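Local coordinates for ankyrin repeat domain protein (Legionella pneumophila subsp. pneumophila, PDB 6MCA), which is a Legionella effector, AnkH (LegA3), that carries ankyrin repeats and a cysteine protease-like region and interacts with the host LARP7 component of the 7SK snRNP complex, at residues A[58-63]-A[92-97]; A[232-237]-A[311-316]. All coordinates share one frame; numbering follows the deposited sequence.

Interaction 1 of 2, residues A[58-63]-A[92-97]; sequences PLIECA and LHWAVD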
loop_
_atom_site.group_PDB
_atom_site.type_symbol
_atom_site.label_atom_id
_atom_site.label_comp_id
_atom_site.label_asym_id
_atom_site.label_seq_id
_atom_site.Cartn_x
_atom_site.Cartn_y
_atom_site.Cartn_z
ATOM N N PRO A 58 -4.420 -20.832 16.594
ATOM C CA PRO A 58 -4.945 -21.947 15.786
ATOM C C PRO A 58 -6.024 -21.527 14.797
ATOM O O PRO A 58 -6.047 -22.023 13.663
ATOM C CB PRO A 58 -5.486 -22.914 16.848
ATOM C CG PRO A 58 -4.654 -22.644 18.050
ATOM C CD PRO A 58 -4.350 -21.172 18.027
ATOM N N LEU A 59 -6.914 -20.615 15.194
ATOM C CA LEU A 59 -7.949 -20.145 14.279
ATOM C C LEU A 59 -7.346 -19.356 13.122
ATOM O O LEU A 59 -7.788 -19.488 11.975
ATOM C CB LEU A 59 -8.972 -19.297 15.034
ATOM C CG LEU A 59 -10.238 -18.927 14.259
ATOM C CD1 LEU A 59 -10.966 -20.180 13.798
ATOM C CD2 LEU A 59 -11.148 -18.051 15.105
ATOM N N ILE A 60 -6.336 -18.531 13.404
ATOM C CA ILE A 60 -5.668 -17.800 12.334
ATOM C C ILE A 60 -4.909 -18.757 11.423
ATOM O O ILE A 60 -4.838 -18.540 10.208
ATOM C CB ILE A 60 -4.751 -16.713 12.925
ATOM C CG1 ILE A 60 -5.588 -15.645 13.634
ATOM C CG2 ILE A 60 -3.888 -16.082 11.845
ATOM C CD1 ILE A 60 -4.778 -14.484 14.169
ATOM N N GLU A 61 -4.345 -19.833 11.979
ATOM C CA GLU A 61 -3.735 -20.860 11.139
ATOM C C GLU A 61 -4.769 -21.494 10.215
ATOM O O GLU A 61 -4.505 -21.707 9.025
ATOM C CB GLU A 61 -3.072 -21.929 12.010
ATOM C CG GLU A 61 -1.886 -21.436 12.822
ATOM C CD GLU A 61 -0.625 -21.285 11.994
ATOM O OE1 GLU A 61 -0.627 -21.705 10.817
ATOM O OE2 GLU A 61 0.373 -20.752 12.523
ATOM N N CYS A 62 -5.955 -21.799 10.751
ATOM C CA CYS A 62 -7.029 -22.344 9.926
ATOM C C CYS A 62 -7.417 -21.376 8.816
ATOM O O CYS A 62 -7.648 -21.787 7.674
ATOM C CB CYS A 62 -8.244 -22.665 10.795
ATOM S SG CYS A 62 -7.989 -24.011 11.962
ATOM N N ALA A 63 -7.501 -20.084 9.139
ATOM C CA ALA A 63 -7.851 -19.090 8.129
ATOM C C ALA A 63 -6.779 -19.001 7.049
ATOM O O ALA A 63 -7.094 -18.933 5.855
ATOM C CB ALA A 63 -8.069 -17.727 8.787
ATOM N N LEU A 92 -10.785 -12.826 10.688
ATOM C CA LEU A 92 -11.567 -12.324 9.565
ATOM C C LEU A 92 -10.682 -11.608 8.553
ATOM O O LEU A 92 -10.891 -11.734 7.342
ATOM C CB LEU A 92 -12.672 -11.396 10.066
ATOM C CG LEU A 92 -13.718 -10.998 9.023
ATOM C CD1 LEU A 92 -14.436 -12.229 8.493
ATOM C CD2 LEU A 92 -14.708 -10.009 9.612
ATOM N N HIS A 93 -9.693 -10.846 9.032
ATOM C CA HIS A 93 -8.726 -10.224 8.133
ATOM C C HIS A 93 -8.049 -11.269 7.257
ATOM O O HIS A 93 -7.927 -11.095 6.039
ATOM C CB HIS A 93 -7.678 -9.451 8.936
ATOM C CG HIS A 93 -8.082 -8.055 9.291
ATOM N ND1 HIS A 93 -8.656 -7.733 10.502
ATOM C CD2 HIS A 93 -7.978 -6.893 8.602
ATOM C CE1 HIS A 93 -8.894 -6.433 10.542
ATOM N NE2 HIS A 93 -8.493 -5.901 9.401
ATOM N N TRP A 94 -7.608 -12.372 7.865
ATOM C CA TRP A 94 -6.898 -13.402 7.115
ATOM C C TRP A 94 -7.820 -14.110 6.132
ATOM O O TRP A 94 -7.414 -14.418 5.005
ATOM C CB TRP A 94 -6.266 -14.405 8.078
ATOM C CG TRP A 94 -5.151 -13.818 8.878
ATOM C CD1 TRP A 94 -5.203 -13.402 10.176
ATOM C CD2 TRP A 94 -3.815 -13.567 8.430
ATOM N NE1 TRP A 94 -3.979 -12.914 10.566
ATOM C CE2 TRP A 94 -3.110 -13.003 9.511
ATOM C CE3 TRP A 94 -3.145 -13.768 7.218
ATOM C CZ2 TRP A 94 -1.770 -12.638 9.417
ATOM C CZ3 TRP A 94 -1.814 -13.405 7.128
ATOM C CH2 TRP A 94 -1.141 -12.846 8.221
ATOM N N ALA A 95 -9.063 -14.378 6.540
ATOM C CA ALA A 95 -10.005 -15.026 5.633
ATOM C C ALA A 95 -10.339 -14.128 4.450
ATOM O O ALA A 95 -10.457 -14.601 3.313
ATOM C CB ALA A 95 -11.277 -15.412 6.386
ATOM N N VAL A 96 -10.480 -12.824 4.695
ATOM C CA VAL A 96 -10.880 -11.903 3.637
ATOM C C VAL A 96 -9.721 -11.645 2.682
ATOM O O VAL A 96 -9.906 -11.606 1.459
ATOM C CB VAL A 96 -11.421 -10.602 4.257
ATOM C CG1 VAL A 96 -11.395 -9.475 3.248
ATOM C CG2 VAL A 96 -12.833 -10.819 4.780
ATOM N N ASP A 97 -8.508 -11.473 3.216
ATOM C CA ASP A 97 -7.342 -11.303 2.356
ATOM C C ASP A 97 -7.104 -12.518 1.467
ATOM O O ASP A 97 -6.479 -12.385 0.408
ATOM C CB ASP A 97 -6.098 -11.015 3.200
ATOM C CG ASP A 97 -6.232 -9.745 4.022
ATOM O OD1 ASP A 97 -7.254 -9.042 3.875
ATOM O OD2 ASP A 97 -5.315 -9.450 4.818
#

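Interaction 2 of 2, residues A[232-237]-A[311-316]; sequences LQYQHH and FLYKKQ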
loop_
_atom_site.group_PDB
_atom_site.type_symbol
_atom_site.label_atom_id
_atom_site.label_comp_id
_atom_site.label_asym_id
_atom_site.label_seq_id
_atom_site.Cartn_x
_atom_site.Cartn_y
_atom_site.Cartn_z
ATOM N N LEU A 232 3.590 -11.968 -2.649
ATOM C CA LEU A 232 3.803 -11.335 -1.355
ATOM C C LEU A 232 2.965 -12.005 -0.274
ATOM O O LEU A 232 3.422 -12.148 0.866
ATOM C CB LEU A 232 3.493 -9.841 -1.442
ATOM C CG LEU A 232 4.543 -9.017 -2.192
ATOM C CD1 LEU A 232 4.155 -7.547 -2.237
ATOM C CD2 LEU A 232 5.916 -9.195 -1.558
ATOM N N GLN A 233 1.754 -12.451 -0.625
ATOM C CA GLN A 233 0.884 -13.063 0.374
ATOM C C GLN A 233 1.508 -14.334 0.936
ATOM O O GLN A 233 1.425 -14.595 2.144
ATOM C CB GLN A 233 -0.487 -13.354 -0.235
ATOM C CG GLN A 233 -1.605 -13.469 0.786
ATOM C CD GLN A 233 -2.926 -12.948 0.258
ATOM O OE1 GLN A 233 -3.570 -12.106 0.885
ATOM N NE2 GLN A 233 -3.340 -13.448 -0.901
ATOM N N TYR A 234 2.166 -15.119 0.079
ATOM C CA TYR A 234 2.831 -16.335 0.531
ATOM C C TYR A 234 3.910 -16.054 1.567
ATOM O O TYR A 234 4.318 -16.975 2.282
ATOM C CB TYR A 234 3.444 -17.078 -0.659
ATOM C CG TYR A 234 2.438 -17.541 -1.689
ATOM C CD1 TYR A 234 1.097 -17.698 -1.361
ATOM C CD2 TYR A 234 2.830 -17.822 -2.990
ATOM C CE1 TYR A 234 0.176 -18.119 -2.301
ATOM C CE2 TYR A 234 1.917 -18.245 -3.938
ATOM C CZ TYR A 234 0.592 -18.392 -3.588
ATOM O OH TYR A 234 -0.322 -18.812 -4.527
ATOM N N GLN A 235 4.382 -14.807 1.667
ATOM C CA GLN A 235 5.360 -14.477 2.696
ATOM C C GLN A 235 4.789 -14.636 4.098
ATOM O O GLN A 235 5.556 -14.836 5.046
ATOM C CB GLN A 235 5.876 -13.051 2.499
ATOM C CG GLN A 235 6.748 -12.876 1.265
ATOM C CD GLN A 235 7.378 -11.499 1.186
ATOM O OE1 GLN A 235 6.828 -10.520 1.690
ATOM N NE2 GLN A 235 8.543 -11.418 0.553
ATOM N N HIS A 236 3.465 -14.557 4.251
ATOM C CA HIS A 236 2.852 -14.728 5.562
ATOM C C HIS A 236 2.654 -16.191 5.932
ATOM O O HIS A 236 2.448 -16.493 7.112
ATOM C CB HIS A 236 1.504 -14.005 5.615
ATOM C CG HIS A 236 1.608 -12.520 5.460
ATOM N ND1 HIS A 236 2.015 -11.692 6.483
ATOM C CD2 HIS A 236 1.352 -11.715 4.402
ATOM C CE1 HIS A 236 2.009 -10.440 6.063
ATOM N NE2 HIS A 236 1.610 -10.426 4.803
ATOM N N HIS A 237 2.710 -17.095 4.963
ATOM C CA HIS A 237 2.462 -18.503 5.240
ATOM C C HIS A 237 3.566 -19.065 6.129
ATOM O O HIS A 237 4.750 -18.819 5.870
ATOM C CB HIS A 237 2.372 -19.296 3.940
ATOM C CG HIS A 237 1.618 -20.582 4.070
ATOM N ND1 HIS A 237 2.108 -21.666 4.766
ATOM C CD2 HIS A 237 0.406 -20.957 3.595
ATOM C CE1 HIS A 237 1.232 -22.653 4.713
ATOM N NE2 HIS A 237 0.191 -22.249 4.008
ATOM N N PHE A 311 15.036 -15.329 -2.594
ATOM C CA PHE A 311 14.796 -13.912 -2.832
ATOM C C PHE A 311 13.654 -13.374 -1.980
ATOM O O PHE A 311 13.773 -12.294 -1.391
ATOM C CB PHE A 311 14.499 -13.696 -4.317
ATOM C CG PHE A 311 14.694 -12.284 -4.785
ATOM C CD1 PHE A 311 13.749 -11.308 -4.513
ATOM C CD2 PHE A 311 15.819 -11.935 -5.510
ATOM C CE1 PHE A 311 13.928 -10.011 -4.949
ATOM C CE2 PHE A 311 16.005 -10.640 -5.948
ATOM C CZ PHE A 311 15.058 -9.678 -5.668
ATOM N N LEU A 312 12.541 -14.103 -1.905
ATOM C CA LEU A 312 11.325 -13.589 -1.289
ATOM C C LEU A 312 10.995 -14.200 0.064
ATOM O O LEU A 312 10.330 -13.547 0.870
ATOM C CB LEU A 312 10.124 -13.810 -2.218
ATOM C CG LEU A 312 9.997 -12.926 -3.457
ATOM C CD1 LEU A 312 8.753 -13.317 -4.240
ATOM C CD2 LEU A 312 9.958 -11.455 -3.078
ATOM N N TYR A 313 11.431 -15.431 0.337
ATOM C CA TYR A 313 10.948 -16.180 1.489
ATOM C C TYR A 313 12.055 -16.558 2.467
ATOM O O TYR A 313 11.799 -17.313 3.413
ATOM C CB TYR A 313 10.201 -17.425 1.005
ATOM C CG TYR A 313 9.127 -17.086 -0.005
ATOM C CD1 TYR A 313 8.089 -16.224 0.326
ATOM C CD2 TYR A 313 9.164 -17.601 -1.294
ATOM C CE1 TYR A 313 7.109 -15.897 -0.591
ATOM C CE2 TYR A 313 8.187 -17.279 -2.220
ATOM C CZ TYR A 313 7.161 -16.427 -1.861
ATOM O OH TYR A 313 6.186 -16.102 -2.775
ATOM N N LYS A 314 13.270 -16.057 2.270
ATOM C CA LYS A 314 14.337 -16.164 3.253
ATOM C C LYS A 314 14.857 -14.773 3.582
ATOM O O LYS A 314 14.770 -13.850 2.766
ATOM C CB LYS A 314 15.494 -17.041 2.753
ATOM C CG LYS A 314 15.122 -18.481 2.439
ATOM C CD LYS A 314 16.369 -19.355 2.390
ATOM C CE LYS A 314 16.043 -20.786 1.993
ATOM N NZ LYS A 314 15.987 -20.944 0.514
ATOM N N LYS A 315 15.398 -14.626 4.788
ATOM C CA LYS A 315 15.974 -13.356 5.212
ATOM C C LYS A 315 17.364 -13.204 4.605
ATOM O O LYS A 315 18.230 -14.062 4.804
ATOM C CB LYS A 315 16.035 -13.279 6.736
ATOM N N GLN A 316 17.573 -12.121 3.859
ATOM C CA GLN A 316 18.846 -11.847 3.209
ATOM C C GLN A 316 19.329 -10.457 3.603
ATOM O O GLN A 316 18.551 -9.611 4.051
ATOM C CB GLN A 316 18.731 -11.952 1.678
ATOM C CG GLN A 316 18.036 -13.215 1.177
ATOM C CD GLN A 316 18.930 -14.441 1.211
ATOM O OE1 GLN A 316 20.070 -14.382 1.673
ATOM N NE2 GLN A 316 18.415 -15.562 0.721
HETATM O O HOH W 1 8.699 -16.062 4.117
#

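Interaction 1 of 2, residues A[58-63]-A[92-97]
In the ankyrin-type helical stack, helices 58-65 and 91-97 stand side by side and meet where Ile60 and Ala63 press against Trp94. The two short axes differ by only 6° and approach to 8.7 Å, so the helices run parallel and the backbones come close at Ala63 and Ala95, whose CA atoms are 5.2 Å apart. Small residues make that spacing possible: the CB of Ala63 points toward the partner helix and touches Trp94 CB at 3.8 Å.

One turn earlier on helix 58-65, Ile60 meets the indole. It lays CG2 on one face of the five-membered ring as a CH-pi contact, 3.6 Å from the ring centroid and 24° off its normal. The methyl is nearest CD1 and NE1, at 3.4 Å from each, so it sits toward the rim of the indole. With chi1 at -66°, CG1 of Ile60 lies beside its backbone N and CG2 opposite that N, which carries this branch onto the ring. CD1 is a looser neighbour, 4.0 Å from Trp94 NE1.

The indole N-H is spent on Asp85 OD2, a hydrogen bond that, with the ring's other neighbours, helps hold the indole in the orientation Ile60 rests on. Arg89 adds a cation-pi contact, and Phe56 and His236 meet the indole edge-to-face. On helix 91-97, His93 is hydrogen-bonded through ND1 to Thr90 OG1 and through NE2 to Leu122 O, as is usual for a TPLH histidine.

All four touching residues are buried. Parallel neighbouring helices, closely spaced over small side chains, with a TPLI sequence on one and TPLH on the other, are the signature of an ankyrin repeat stack; residues 92-97 fall in a predicted repeat.

Interaction 2 of 2, residues A[232-237]-A[311-316]
Tyr234 is the first residue of 232-237 to meet the other segment: its CB lies 3.6 Å from Tyr313 OH and 3.9 Å from Tyr313 CE1. The two tyrosine side chains run alongside each other, pointing the same way, and the Tyr313 hydroxyl comes near the plane of the Tyr234 ring at its edge. That hydroxyl is already engaged, hydrogen-bonded to Leu231 O, just before the 232-237 segment.

Gln235, next in line, carries the polar link. Its chain is extended beyond CG (chi2 -173°), and this reach takes NE2 to Leu312 O, a hydrogen bond of 2.8 Å. The bond is bent, with 132° at the hydrogen, and the carbonyl oxygen stands out of the amide plane. On the way, Gln235 CG brushes Tyr313 CE1 at 3.6 Å, and the amide is turned nearly perpendicular to the phenol ring, 82° between the planes. NE2 also lies 3.9 Å from Leu312 CD2, while it is the CG methylene, not the amide, that touches the tyrosine. Leu312 CB in turn sits over the centre of the Tyr313 ring. A water lies within long, weak reach of Gln235 O and Tyr313 O, a bridge that is at most marginal.

Helix 305-312 thus finishes against the C-terminal end of helix 215-233 and the residues leading out of it. Leu312 and Phe311 pack on Leu259 of strand 256-263, an outermost strand of the five-stranded antiparallel sheet. Helix 242-251 closes the flank through Ile248 against Tyr313 and Arg247 against Tyr234, while Leu232 faces Leu188 and Val192 of helix 188-202.

Interaction 1 is complete before interaction 2 begins along the chain, and their centres lie about 18 Å apart. The first joins parallel helices of the ankyrin stack near the N-terminus; the second ties the C-terminal end of helix 215-233 and the residues leading out of it to the end of helix 305-312, beside the five-stranded sheet. They share no helix, yet they touch: Trp94 CZ3 approaches His236 CB to 3.7 Å. Arg89 also touches His236. Residues 232-237 therefore look two ways, toward the repeats and toward the sheet-containing part, so this is one place where the repeats meet the sheet-containing part of the chain.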